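PDB 1JOG: probable ribonuclease HepT from Haemophilus influenzae, which is probably the RNase toxin of a type VII toxin-antitoxin system, neutralised by its cognate antitoxin MntA, probably through AMPylation. Local coordinates for residues V53-L56 against S57-M61; K98-A101 against Y102-R106; G79-D82 against I83-A87; I125-F128 against L129-S133. All coordinates share one frame; numbering follows the deposited sequence.

Interaction 1: residues V53-L56 against S57-M61; sequences VYEL and SLKMM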
# COMPACT_ATOMS: atom_id res chain seq x y z
N VAL A 53 -10.08 1.25 -1.25
CA VAL A 53 -11.40 1.32 -1.93
C VAL A 53 -11.46 0.60 -3.30
O VAL A 53 -12.39 -0.11 -3.62
CB VAL A 53 -11.81 2.77 -2.07
CG1 VAL A 53 -13.18 2.91 -2.75
CG2 VAL A 53 -11.81 3.36 -0.69
N TYR A 54 -10.41 0.76 -4.07
CA TYR A 54 -10.27 0.09 -5.34
C TYR A 54 -10.45 -1.44 -5.18
O TYR A 54 -11.31 -2.08 -5.84
CB TYR A 54 -8.88 0.38 -5.90
CG TYR A 54 -8.57 -0.53 -7.02
CD1 TYR A 54 -9.26 -0.41 -8.21
CD2 TYR A 54 -7.69 -1.59 -6.88
CE1 TYR A 54 -9.11 -1.30 -9.25
CE2 TYR A 54 -7.57 -2.53 -7.93
CZ TYR A 54 -8.31 -2.34 -9.12
OH TYR A 54 -8.18 -3.13 -10.25
N GLU A 55 -9.56 -2.02 -4.38
CA GLU A 55 -9.62 -3.45 -4.07
C GLU A 55 -11.02 -3.90 -3.55
O GLU A 55 -11.63 -4.76 -4.14
CB GLU A 55 -8.60 -3.81 -3.02
CG GLU A 55 -7.70 -4.94 -3.42
CD GLU A 55 -6.42 -4.39 -4.01
OE1 GLU A 55 -6.42 -4.10 -5.22
OE2 GLU A 55 -5.43 -4.21 -3.25
N LEU A 56 -11.52 -3.22 -2.53
CA LEU A 56 -12.81 -3.52 -1.92
C LEU A 56 -13.90 -3.33 -2.95
O LEU A 56 -14.83 -4.18 -3.09
CB LEU A 56 -13.05 -2.65 -0.69
CG LEU A 56 -12.63 -2.83 0.81
CD1 LEU A 56 -11.75 -3.99 1.01
CD2 LEU A 56 -11.90 -1.57 1.35
N SER A 57 -13.80 -2.24 -3.71
CA SER A 57 -14.84 -2.00 -4.75
C SER A 57 -14.85 -3.21 -5.67
O SER A 57 -15.92 -3.65 -6.08
CB SER A 57 -14.59 -0.73 -5.62
OG SER A 57 -14.70 0.46 -4.83
N LEU A 58 -13.67 -3.74 -6.02
CA LEU A 58 -13.70 -4.88 -6.91
C LEU A 58 -14.13 -6.15 -6.19
O LEU A 58 -14.72 -7.05 -6.81
CB LEU A 58 -12.38 -5.06 -7.66
CG LEU A 58 -12.64 -4.35 -8.98
CD1 LEU A 58 -11.73 -3.14 -9.19
CD2 LEU A 58 -12.56 -5.35 -10.09
N LYS A 59 -13.86 -6.23 -4.90
CA LYS A 59 -14.27 -7.43 -4.19
C LYS A 59 -15.80 -7.44 -4.20
O LYS A 59 -16.37 -8.46 -4.45
CB LYS A 59 -13.73 -7.48 -2.77
CG LYS A 59 -12.50 -8.34 -2.65
CD LYS A 59 -11.31 -7.54 -2.16
CE LYS A 59 -10.04 -8.41 -2.02
NZ LYS A 59 -9.10 -7.67 -1.09
N MSE A 60 -16.42 -6.27 -4.00
CA MSE A 60 -17.89 -6.16 -3.96
C MSE A 60 -18.53 -6.43 -5.30
O MSE A 60 -19.56 -7.07 -5.35
CB MSE A 60 -18.33 -4.75 -3.48
CG MSE A 60 -17.97 -4.50 -2.00
SE MSE A 60 -18.93 -5.76 -0.82
CE MSE A 60 -17.70 -6.87 -0.25
N MSE A 61 -17.95 -5.97 -6.40
CA MSE A 61 -18.56 -6.26 -7.66
C MSE A 61 -18.50 -7.78 -7.76
O MSE A 61 -19.39 -8.39 -8.29
CB MSE A 61 -17.76 -5.71 -8.83
CG MSE A 61 -17.78 -4.19 -8.96
SE MSE A 61 -16.54 -3.67 -10.41
CE MSE A 61 -16.29 -1.94 -9.44

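Interaction 2: residues K98-A101 against Y102-R106; sequences KWVA and YRDMR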
# COMPACT_ATOMS: atom_id res chain seq x y z
N LYS A 98 -12.63 3.51 -17.31
CA LYS A 98 -12.16 4.11 -16.05
C LYS A 98 -11.63 3.10 -14.99
O LYS A 98 -10.59 3.33 -14.34
CB LYS A 98 -13.28 4.89 -15.42
CG LYS A 98 -13.56 6.17 -16.06
CD LYS A 98 -14.70 6.84 -15.38
CE LYS A 98 -15.25 7.91 -16.29
NZ LYS A 98 -16.10 7.30 -17.35
N TRP A 99 -12.35 2.00 -14.78
CA TRP A 99 -11.87 1.01 -13.79
C TRP A 99 -10.63 0.36 -14.34
O TRP A 99 -9.72 0.02 -13.59
CB TRP A 99 -12.95 -0.01 -13.46
CG TRP A 99 -14.01 0.66 -12.66
CD1 TRP A 99 -15.20 1.29 -13.12
CD2 TRP A 99 -13.99 0.88 -11.27
NE1 TRP A 99 -15.86 1.85 -12.07
CE2 TRP A 99 -15.15 1.61 -10.92
CE3 TRP A 99 -13.09 0.53 -10.26
CZ2 TRP A 99 -15.42 1.99 -9.62
CZ3 TRP A 99 -13.37 0.95 -8.97
CH2 TRP A 99 -14.51 1.66 -8.66
N VAL A 100 -10.55 0.27 -15.67
CA VAL A 100 -9.36 -0.31 -16.26
C VAL A 100 -8.19 0.62 -15.94
O VAL A 100 -7.08 0.18 -15.62
CB VAL A 100 -9.53 -0.47 -17.77
CG1 VAL A 100 -8.19 -0.77 -18.39
CG2 VAL A 100 -10.46 -1.62 -18.08
N ALA A 101 -8.45 1.91 -15.99
CA ALA A 101 -7.41 2.89 -15.69
C ALA A 101 -7.13 2.87 -14.18
O ALA A 101 -5.98 3.03 -13.77
CB ALA A 101 -7.87 4.32 -16.19
N TYR A 102 -8.15 2.68 -13.33
CA TYR A 102 -7.89 2.62 -11.86
C TYR A 102 -6.93 1.43 -11.50
O TYR A 102 -6.12 1.51 -10.60
CB TYR A 102 -9.21 2.51 -11.13
CG TYR A 102 -10.10 3.74 -11.31
CD1 TYR A 102 -11.49 3.65 -11.19
CD2 TYR A 102 -9.53 4.98 -11.59
CE1 TYR A 102 -12.28 4.76 -11.37
CE2 TYR A 102 -10.29 6.09 -11.77
CZ TYR A 102 -11.67 5.98 -11.67
OH TYR A 102 -12.45 7.10 -11.99
N ARG A 103 -7.00 0.35 -12.24
CA ARG A 103 -6.06 -0.72 -12.01
C ARG A 103 -4.61 -0.30 -12.48
O ARG A 103 -3.65 -0.55 -11.77
CB ARG A 103 -6.51 -1.99 -12.75
CG ARG A 103 -5.56 -3.08 -12.42
CD ARG A 103 -5.97 -4.44 -12.92
NE ARG A 103 -5.94 -4.48 -14.36
CZ ARG A 103 -5.98 -5.59 -15.07
NH1 ARG A 103 -6.05 -6.76 -14.45
NH2 ARG A 103 -5.98 -5.51 -16.39
N ASP A 104 -4.46 0.27 -13.69
CA ASP A 104 -3.12 0.72 -14.13
C ASP A 104 -2.59 1.67 -13.00
O ASP A 104 -1.48 1.53 -12.51
CB ASP A 104 -3.16 1.43 -15.49
CG ASP A 104 -3.73 0.54 -16.67
OD1 ASP A 104 -3.54 -0.72 -16.78
OD2 ASP A 104 -4.37 1.18 -17.55
N MSE A 105 -3.43 2.55 -12.52
CA MSE A 105 -3.07 3.41 -11.41
C MSE A 105 -2.68 2.47 -10.22
O MSE A 105 -1.54 2.55 -9.66
CB MSE A 105 -4.29 4.25 -11.05
CG MSE A 105 -4.06 5.55 -10.34
SE MSE A 105 -5.75 6.49 -10.27
CE MSE A 105 -5.93 6.89 -8.35
N ARG A 106 -3.58 1.55 -9.86
CA ARG A 106 -3.22 0.69 -8.75
C ARG A 106 -1.89 -0.04 -8.88
O ARG A 106 -1.16 -0.09 -7.89
CB ARG A 106 -4.25 -0.32 -8.33
CG ARG A 106 -3.67 -0.90 -7.03
CD ARG A 106 -4.51 -1.81 -6.31
NE ARG A 106 -3.88 -2.25 -5.06
CZ ARG A 106 -2.57 -2.37 -4.91
NH1 ARG A 106 -1.71 -2.06 -5.89
NH2 ARG A 106 -2.12 -2.88 -3.79

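Interaction 3: residues G79-D82 against I83-A87; sequences GFKD and ILREA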
# COMPACT_ATOMS: atom_id res chain seq x y z
N GLY A 79 -11.46 -13.09 -14.41
CA GLY A 79 -10.40 -12.17 -14.12
C GLY A 79 -10.97 -10.75 -14.09
O GLY A 79 -12.15 -10.51 -14.33
N PHE A 80 -10.11 -9.80 -13.78
CA PHE A 80 -10.47 -8.40 -13.72
C PHE A 80 -11.58 -7.95 -14.66
O PHE A 80 -12.69 -7.53 -14.22
CB PHE A 80 -9.21 -7.59 -13.99
CG PHE A 80 -9.41 -6.13 -13.79
CD1 PHE A 80 -9.78 -5.64 -12.53
CD2 PHE A 80 -9.27 -5.25 -14.85
CE1 PHE A 80 -10.00 -4.28 -12.32
CE2 PHE A 80 -9.48 -3.87 -14.66
CZ PHE A 80 -9.85 -3.39 -13.41
N LYS A 81 -11.29 -8.04 -15.96
CA LYS A 81 -12.20 -7.64 -17.07
C LYS A 81 -13.56 -8.35 -17.24
O LYS A 81 -14.53 -7.79 -17.79
CB LYS A 81 -11.43 -7.69 -18.41
CG LYS A 81 -10.59 -6.45 -18.65
CD LYS A 81 -9.55 -6.70 -19.72
CE LYS A 81 -8.66 -5.45 -19.98
NZ LYS A 81 -9.33 -4.32 -20.71
N ASP A 82 -13.66 -9.56 -16.73
CA ASP A 82 -14.91 -10.27 -16.77
C ASP A 82 -15.75 -9.64 -15.69
O ASP A 82 -16.92 -9.31 -15.89
CB ASP A 82 -14.70 -11.75 -16.46
CG ASP A 82 -14.01 -12.47 -17.60
OD1 ASP A 82 -14.31 -12.06 -18.76
OD2 ASP A 82 -13.20 -13.42 -17.33
N ILE A 83 -15.14 -9.45 -14.53
CA ILE A 83 -15.80 -8.82 -13.37
C ILE A 83 -16.33 -7.42 -13.83
O ILE A 83 -17.49 -7.05 -13.54
CB ILE A 83 -14.74 -8.64 -12.19
CG1 ILE A 83 -14.24 -9.99 -11.67
CG2 ILE A 83 -15.33 -7.85 -11.06
CD1 ILE A 83 -15.29 -10.78 -10.95
N LEU A 84 -15.49 -6.65 -14.54
CA LEU A 84 -15.92 -5.32 -15.00
C LEU A 84 -17.02 -5.48 -16.00
O LEU A 84 -18.00 -4.79 -15.91
CB LEU A 84 -14.80 -4.52 -15.62
CG LEU A 84 -13.61 -4.20 -14.72
CD1 LEU A 84 -12.59 -3.21 -15.47
CD2 LEU A 84 -14.14 -3.66 -13.43
N ARG A 85 -16.86 -6.36 -16.99
CA ARG A 85 -17.97 -6.57 -17.92
C ARG A 85 -19.29 -6.95 -17.22
O ARG A 85 -20.33 -6.35 -17.53
CB ARG A 85 -17.63 -7.64 -18.93
CG ARG A 85 -16.70 -7.08 -19.99
CD ARG A 85 -16.14 -8.19 -20.83
NE ARG A 85 -14.85 -7.84 -21.39
CZ ARG A 85 -13.83 -8.69 -21.43
NH1 ARG A 85 -13.97 -9.92 -20.94
NH2 ARG A 85 -12.68 -8.30 -21.95
N GLU A 86 -19.25 -7.93 -16.30
CA GLU A 86 -20.49 -8.33 -15.59
C GLU A 86 -21.08 -7.17 -14.81
O GLU A 86 -22.26 -6.88 -14.91
CB GLU A 86 -20.20 -9.50 -14.67
CG GLU A 86 -20.57 -10.85 -15.25
CD GLU A 86 -19.99 -11.16 -16.63
OE1 GLU A 86 -20.59 -12.00 -17.33
OE2 GLU A 86 -18.94 -10.59 -17.01
N ALA A 87 -20.24 -6.46 -14.08
CA ALA A 87 -20.65 -5.30 -13.32
C ALA A 87 -21.40 -4.29 -14.19
O ALA A 87 -22.33 -3.67 -13.69
CB ALA A 87 -19.40 -4.62 -12.65

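Interaction 4: residues I125-F128 against L129-S133; sequences IDDF and LIESS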
# COMPACT_ATOMS: atom_id res chain seq x y z
N ILE A 125 -7.21 11.13 -7.67
CA ILE A 125 -8.15 10.66 -6.65
C ILE A 125 -9.55 11.22 -6.64
O ILE A 125 -10.49 10.47 -6.34
CB ILE A 125 -7.50 10.72 -5.26
CG1 ILE A 125 -6.41 9.67 -5.24
CG2 ILE A 125 -8.50 10.51 -4.10
CD1 ILE A 125 -5.54 9.76 -4.02
N ASP A 126 -9.69 12.52 -6.94
CA ASP A 126 -10.98 13.21 -7.07
C ASP A 126 -11.94 12.45 -8.03
O ASP A 126 -13.09 12.24 -7.69
CB ASP A 126 -10.77 14.58 -7.69
CG ASP A 126 -9.91 15.46 -6.85
OD1 ASP A 126 -10.30 15.70 -5.69
OD2 ASP A 126 -8.85 15.93 -7.34
N ASP A 127 -11.45 12.08 -9.22
CA ASP A 127 -12.26 11.37 -10.19
C ASP A 127 -12.57 10.00 -9.60
O ASP A 127 -13.69 9.52 -9.65
CB ASP A 127 -11.55 11.20 -11.54
CG ASP A 127 -12.23 10.12 -12.46
OD1 ASP A 127 -11.52 9.29 -13.15
OD2 ASP A 127 -13.49 10.11 -12.49
N PHE A 128 -11.56 9.38 -9.00
CA PHE A 128 -11.79 8.09 -8.43
C PHE A 128 -12.93 8.24 -7.46
O PHE A 128 -13.85 7.43 -7.43
CB PHE A 128 -10.57 7.53 -7.67
CG PHE A 128 -10.84 6.16 -7.08
CD1 PHE A 128 -10.90 5.05 -7.92
CD2 PHE A 128 -11.05 6.00 -5.73
CE1 PHE A 128 -11.16 3.76 -7.39
CE2 PHE A 128 -11.30 4.73 -5.19
CZ PHE A 128 -11.35 3.60 -6.02
N LEU A 129 -12.93 9.28 -6.66
CA LEU A 129 -14.04 9.38 -5.76
C LEU A 129 -15.39 9.44 -6.45
O LEU A 129 -16.33 8.83 -5.98
CB LEU A 129 -13.84 10.54 -4.82
CG LEU A 129 -12.77 10.20 -3.77
CD1 LEU A 129 -12.50 11.50 -3.15
CD2 LEU A 129 -13.15 9.09 -2.66
N ILE A 130 -15.51 10.14 -7.57
CA ILE A 130 -16.82 10.22 -8.24
C ILE A 130 -17.29 8.82 -8.66
O ILE A 130 -18.37 8.38 -8.29
CB ILE A 130 -16.74 11.09 -9.44
CG1 ILE A 130 -16.72 12.53 -8.99
CG2 ILE A 130 -17.88 10.81 -10.38
CD1 ILE A 130 -15.67 13.37 -9.71
N GLU A 131 -16.45 8.12 -9.42
CA GLU A 131 -16.77 6.76 -9.90
C GLU A 131 -17.03 5.73 -8.84
O GLU A 131 -17.98 4.95 -8.92
CB GLU A 131 -15.64 6.20 -10.81
CG GLU A 131 -15.49 6.90 -12.16
CD GLU A 131 -16.82 7.04 -12.90
OE1 GLU A 131 -17.25 8.19 -13.19
OE2 GLU A 131 -17.44 6.01 -13.17
N SER A 132 -16.12 5.71 -7.88
CA SER A 132 -16.18 4.76 -6.78
C SER A 132 -17.47 5.03 -6.02
O SER A 132 -18.14 4.11 -5.59
CB SER A 132 -14.92 4.88 -5.88
OG SER A 132 -14.82 6.10 -5.18
N SER A 133 -17.79 6.30 -5.81
CA SER A 133 -19.06 6.62 -5.16
C SER A 133 -20.25 6.20 -6.03
O SER A 133 -21.30 5.94 -5.51
CB SER A 133 -19.20 8.09 -4.98
OG SER A 133 -20.40 8.46 -4.33

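Interaction 1: residues V53-L56 against S57-M61
The carbonyl oxygen of Val53 is gripped twice by Ser57. The amide N of Ser57 donates to Val53 O over 2.6 Å, and the hydroxyl OG of Ser57 donates to the same Val53 O over 2.7 Å. Both bonds lie within helix 36-68, a long helix of the all-helical fold seen in substrate-binding domains of nucleotidyltransferases, and the second is a serine hydroxyl reaching back one turn to the main chain. It approaches from above the carbonyl plane, 49° out of it, while the amide stays much closer to that plane. The torsion of Ser57 explains the reach: OG stands anti to its own carbonyl carbon (chi1 -66°) and is thereby turned back to the preceding turn. A buried hydroxyl thus has an acceptor in its own helix, with Val53 CG1 alongside at 3.6 Å from Ser57 OG.

One residue on, the side chains of Tyr54 and Leu58 pack tightly, Leu58 CD1 lying 3.2 Å from Tyr54 CE1 and slanting in obliquely to the ring. Phe80 of helix 80-89 touches both of these side chains. Leu56 packs on Tyr113 of the second subunit, a di-AMPylation site by similarity.

Glu55 and Lys59 have opposite charges but do not pair, since OE2 of Glu55 and NZ of Lys59 are 5.5 Å apart. The carboxylate instead forms a salt bridge with Arg106, an active-site residue by similarity. Lys59 bends at chi2 and lays its aliphatic chain over the main chain of Glu55, with Lys59 CD 3.4 Å from Glu55 O.

Interaction 2: residues K98-A101 against Y102-R106
Tyr102 drives the edge of its ring into the face of the Trp99 six-membered ring, a T-shaped stack with centroids 5.2 Å apart and planes at 87°. The pair sits three residues apart on helix 96-106, whose last residue, Arg106, belongs to the active site by similarity and is the first residue of the inferred RX(4)HXY motif. Tyr102 CD1 does the touching, 3.6 Å from Trp99 CE3 and displaced toward the rim of the indole. Both residues hold CG anti to the carbonyl carbon, chi1 being -71° in Trp99 and -64° in Tyr102; in Tyr102 this leans the ring back over the preceding turn, to where the Trp99 indole projects from the helix.

The same rotation lays one face of the phenol ring over the main chain. Lys98 O lies 3.1 Å from Tyr102 CG, above the ring plane, while also accepting the amide N of Tyr102. Lys98 runs alongside the ring in the same direction, its CD 4.1 Å from Tyr102 OH. The polar ends then part company: Lys98 NZ pairs with Asp95, and the phenol hydroxyl bonds Asp127 of helix 125-140, which fixes the far end of the ring.

Asp104 folds its carboxylate back toward Val100. Its amide N donates to Val100 O, but Asp104 OD2, 3.5 Å from that same Val100 O, forms no bond, both atoms being acceptors.

Interaction 3: residues G79-D82 against I83-A87
One face of the Phe80 ring carries Leu84, whose CG stands 4.2 Å from the ring centroid and only 15° off the normal, a CH-pi contact one helical turn along. Leu84 CD1 comes closer still, 3.3 Å from Phe80 CE2, so the branch rests toward the rim of the ring. The torsions make this possible: CG of Phe80 is anti to its backbone N (chi1 -173°), while CG of Leu84 is anti to its carbonyl carbon, and the two side chains lean toward each other.

The second flat group is the guanidinium of Arg85. Lys81 CB lies over one of its faces, 3.8 Å from Arg85 NH2, and Lys81 O lies over the same face, 3.6 Å from Arg85 NE. Asp82 OD1 meets the edge near the plane, a salt bridge of 3.1 Å to Arg85 NH1, although the carboxylate and guanidinium planes are 62° apart. The other carboxylate oxygen, Asp82 OD2, takes a weak bond of 3.4 Å from Gly79 N, while Gly79 O accepts the amides of Asp82 and Ile83.

These contacts, three and four residues apart, shape the first turns of helix 80-89 in the all-helical substrate-binding-domain fold. Its apolar side faces two other helices: Phe80 rests on Tyr54 and Leu58 of helix 36-68 and on Arg103, while Leu84 packs against Trp99 and Val100 of helix 96-106.

Interaction 4: residues I125-F128 against L129-S133
Leu129 begins the second turn by returning to Ile125: its amide N lies 2.7 Å from Ile125 O, and its CD1 meets Ile125 CG2 at 4.2 Å. Beyond this pair Leu129 packs on Phe15 and Leu18 of helix 8-26. Ile130 folds back over the main chain, with its CD1 3.5 Å from Asp126 O. Glu131 crosses Asp127 at a slant, its CG 3.8 Å from Asp127 OD2, and like charges come near each other, OE1 of Glu131 being 4.3 Å from OD2 of Asp127. The repulsion may be lessened by the bond of Tyr102 OH to the other oxygen, Asp127 OD1.

These turns belong to helix 125-140, the last helix of this chain, whose fold is that of a nucleotidyltransferase substrate-binding domain; it packs against helices 8-26, 36-68 and 96-106.

Ser132 gives two bonds to Phe128 O and a CH-pi contact to its ring. Its OG sits between the backbone N and the carbonyl carbon (chi1 67°) and donates to Phe128 O at 2.8 Å from above the carbonyl plane, whereas the amide N of Ser132, 2.9 Å from Phe128 O, comes nearly along the C=O direction. Ser132 CB lies over one face of the Phe128 ring, 3.9 Å from the centroid and 19° off the normal.

Interactions 1, 2 and 3 meet around Tyr54, whose OH lies 3.0 Å from Phe80 CE1 and 3.2 Å from Arg103 CB. Interaction 1 is joined to interaction 2 by the salt bridge of Glu55 OE2 with Arg106 NE, 3.1 Å long, which ties helix 36-68 to a residue that is catalytic by similarity. Interaction 4 comes in from another side: Asp127 OD1 is 2.6 Å from Tyr102 OH, a probable hydrogen bond, and Phe128 CE2 touches Val53 CG1 at 3.6 Å. Interactions 3 and 4 do not touch, their centres being about 19 Å apart. The side chains of Phe80 and Phe128 each lie about 8 Å from that of Arg106.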